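Local coordinates for protein L-threonine-O-3-phosphate decarboxylase (Porphyromonas gingivalis, PDB 3FKD) that probably binds pyridoxal 5'-phosphate as a fold-type I enzyme of the class I and II aminotransferase family, presumably decarboxylating L-threonine O-3-phosphate, at residues A[95-100]-A[139-144]. Sequence-based numbering, arbitrary orientation.
Sequences AIPSFA and NNPDGR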
ATOM      1  N   ALA A  95     -22.398   9.973   7.141  1.00 24.40           N
ATOM      2  CA  ALA A  95     -22.885  11.263   6.679  1.00 26.52           C
ATOM      3  C   ALA A  95     -22.489  11.494   5.220  1.00 24.73           C
ATOM      4  O   ALA A  95     -21.417  11.117   4.811  1.00 24.53           O
ATOM      5  CB  ALA A  95     -22.374  12.371   7.557  1.00 25.81           C
ATOM      6  N   ILE A  96     -23.383  12.075   4.435  1.00 24.86           N
ATOM      7  CA  ILE A  96     -23.103  12.402   3.052  1.00 24.63           C
ATOM      8  C   ILE A  96     -23.495  13.865   2.764  1.00 29.98           C
ATOM      9  O   ILE A  96     -24.314  14.458   3.478  1.00 31.21           O
ATOM     10  CB  ILE A  96     -23.883  11.479   2.102  1.00 27.04           C
ATOM     11  CG1 ILE A  96     -25.319  11.323   2.592  1.00 29.84           C
ATOM     12  CG2 ILE A  96     -23.232  10.118   2.001  1.00 27.09           C
ATOM     13  CD1 ILE A  96     -26.306  10.878   1.525  1.00 29.76           C
ATOM     14  N   PRO A  97     -22.890  14.476   1.738  1.00 27.50           N
ATOM     15  CA  PRO A  97     -21.811  13.842   0.979  1.00 24.54           C
ATOM     16  C   PRO A  97     -20.557  13.673   1.842  1.00 24.55           C
ATOM     17  O   PRO A  97     -20.424  14.337   2.893  1.00 23.87           O
ATOM     18  CB  PRO A  97     -21.545  14.823  -0.164  1.00 23.97           C
ATOM     19  CG  PRO A  97     -22.304  16.089   0.170  1.00 27.99           C
ATOM     20  CD  PRO A  97     -23.042  15.913   1.452  1.00 25.99           C
ATOM     21  N   SER A  98     -19.650  12.803   1.390  1.00 24.81           N
ATOM     22  CA  SER A  98     -18.379  12.526   2.072  1.00 22.18           C
ATOM     23  C   SER A  98     -17.425  11.765   1.158  1.00 22.77           C
ATOM     24  O   SER A  98     -17.812  11.304   0.098  1.00 23.85           O
ATOM     25  CB  SER A  98     -18.620  11.738   3.350  1.00 21.72           C
ATOM     26  OG  SER A  98     -19.440  10.605   3.087  1.00 21.63           O
ATOM     27  N   PHE A  99     -16.166  11.657   1.568  1.00 22.47           N
ATOM     28  CA  PHE A  99     -15.170  10.851   0.855  1.00 22.90           C
ATOM     29  C   PHE A  99     -15.741   9.454   0.504  1.00 20.76           C
ATOM     30  O   PHE A  99     -16.135   8.713   1.382  1.00 20.29           O
ATOM     31  CB  PHE A  99     -13.897  10.744   1.735  1.00 22.30           C
ATOM     32  CG  PHE A  99     -12.706  10.177   1.036  1.00 20.32           C
ATOM     33  CD1 PHE A  99     -12.290  10.682  -0.188  1.00 22.51           C
ATOM     34  CD2 PHE A  99     -11.972   9.178   1.615  1.00 20.16           C
ATOM     35  CE1 PHE A  99     -11.173  10.175  -0.819  1.00 20.76           C
ATOM     36  CE2 PHE A  99     -10.860   8.652   0.978  1.00 19.95           C
ATOM     37  CZ  PHE A  99     -10.473   9.144  -0.234  1.00 21.51           C
ATOM     38  N   ALA A 100     -15.760   9.105  -0.775  1.00 22.34           N
ATOM     39  CA  ALA A 100     -16.508   7.929  -1.261  1.00 23.91           C
ATOM     40  C   ALA A 100     -15.939   6.639  -0.688  1.00 26.48           C
ATOM     41  O   ALA A 100     -16.550   5.545  -0.738  1.00 26.14           O
ATOM     42  CB  ALA A 100     -16.488   7.885  -2.799  1.00 24.25           C
ATOM     43  N   ASN A 139     -15.421  18.458   6.874  1.00 25.44           N
ATOM     44  CA  ASN A 139     -15.815  17.453   5.891  1.00 24.03           C
ATOM     45  C   ASN A 139     -15.431  17.755   4.441  1.00 22.04           C
ATOM     46  O   ASN A 139     -15.512  18.871   4.006  1.00 23.46           O
ATOM     47  CB  ASN A 139     -17.326  17.224   5.991  1.00 23.60           C
ATOM     48  CG  ASN A 139     -17.793  16.035   5.181  1.00 23.95           C
ATOM     49  OD1 ASN A 139     -17.290  14.915   5.333  1.00 24.79           O
ATOM     50  ND2 ASN A 139     -18.765  16.264   4.321  1.00 25.82           N
ATOM     51  N   ASN A 140     -15.000  16.729   3.722  1.00 22.36           N
ATOM     52  CA  ASN A 140     -14.834  16.710   2.266  1.00 22.29           C
ATOM     53  C   ASN A 140     -16.156  16.176   1.690  1.00 21.55           C
ATOM     54  O   ASN A 140     -16.539  15.084   2.017  1.00 20.48           O
ATOM     55  CB  ASN A 140     -13.672  15.728   1.976  1.00 21.42           C
ATOM     56  CG  ASN A 140     -13.516  15.357   0.509  1.00 21.44           C
ATOM     57  OD1 ASN A 140     -13.859  16.113  -0.396  1.00 22.90           O
ATOM     58  ND2 ASN A 140     -12.944  14.184   0.272  1.00 23.24           N
ATOM     59  N   PRO A 141     -16.851  16.937   0.812  1.00 24.37           N
ATOM     60  CA  PRO A 141     -16.461  18.139   0.069  1.00 23.45           C
ATOM     61  C   PRO A 141     -17.057  19.420   0.647  1.00 23.26           C
ATOM     62  O   PRO A 141     -16.710  20.493   0.190  1.00 23.32           O
ATOM     63  CB  PRO A 141     -17.111  17.877  -1.300  1.00 22.87           C
ATOM     64  CG  PRO A 141     -18.240  16.853  -1.040  1.00 22.15           C
ATOM     65  CD  PRO A 141     -18.235  16.579   0.439  1.00 24.33           C
ATOM     66  N   ASP A 142     -17.951  19.263   1.620  1.00 25.53           N
ATOM     67  CA  ASP A 142     -18.803  20.289   2.238  1.00 26.34           C
ATOM     68  C   ASP A 142     -18.089  21.381   2.991  1.00 26.89           C
ATOM     69  O   ASP A 142     -18.535  22.522   3.033  1.00 23.53           O
ATOM     70  CB  ASP A 142     -19.610  19.598   3.337  1.00 25.82           C
ATOM     71  CG  ASP A 142     -20.977  19.379   2.940  1.00 28.48           C
ATOM     72  OD1 ASP A 142     -21.310  19.939   1.881  1.00 30.58           O
ATOM     73  OD2 ASP A 142     -21.706  18.652   3.641  1.00 30.32           O
ATOM     74  N   GLY A 143     -17.048  20.961   3.708  1.00 25.71           N
ATOM     75  CA  GLY A 143     -16.388  21.802   4.686  1.00 24.67           C
ATOM     76  C   GLY A 143     -17.199  21.879   5.960  1.00 24.88           C
ATOM     77  O   GLY A 143     -16.971  22.762   6.779  1.00 29.07           O
ATOM     78  N   ARG A 144     -18.161  20.986   6.133  1.00 24.29           N
ATOM     79  CA  ARG A 144     -18.986  21.030   7.329  1.00 26.12           C
ATOM     80  C   ARG A 144     -18.088  20.820   8.524  1.00 26.89           C
ATOM     81  O   ARG A 144     -17.243  19.960   8.508  1.00 27.64           O
ATOM     82  CB  ARG A 144     -20.082  19.973   7.276  1.00 27.15           C
ATOM     83  CG  ARG A 144     -21.063  20.043   8.419  1.00 31.85           C
ATOM     84  CD  ARG A 144     -20.670  19.178   9.632  1.00 33.99           C
ATOM     85  NE  ARG A 144     -19.943  17.941   9.292  1.00 36.29           N
ATOM     86  CZ  ARG A 144     -20.494  16.734   9.138  1.00 36.21           C
ATOM     87  NH1 ARG A 144     -21.811  16.584   9.288  1.00 39.44           N
ATOM     88  NH2 ARG A 144     -19.729  15.673   8.838  1.00 31.41           N
TER
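Ala95, near the end of strand 91-96, turns CB to the edge of the Arg144 guanidinium, 4.4 Å from Arg144 NH2. Pro97, entered through a cis peptide, meets a second cis proline, Pro141. The two rings cross at about a right angle, Pro97 CB lying 3.8 Å from Pro141 CD. The carbonyl of Pro97 takes the one clear hydrogen bond between the segments, from Asn139 ND2 to Pro97 O (2.9 Å, with an N-H...O angle of 159°). Ser98 turns its hydroxyl back to its own segment, OG to Ala95 O at 2.7 Å, and offers its CA-H to Asn140 O, with CA and O 3.2 Å apart. Phe99, CG anti to the backbone N (chi1 -169°), brings CD1 to 3.6 Å from Asn140 ND2, with ring and amide planes 36° apart; Asn140 OD1 takes a weak hydrogen bond from Arg319, and Trp226 of the second subunit packs against the Phe99 side chain. Asn140 and Pro141 open the Asn-Pro-x-Gly signature of class I and II aminotransferases, whose Asn typically faces the cofactor in relatives; beside it the side-chain amide of Asn139 satisfies the carbonyl of buried Pro97, next to the crossed proline rings.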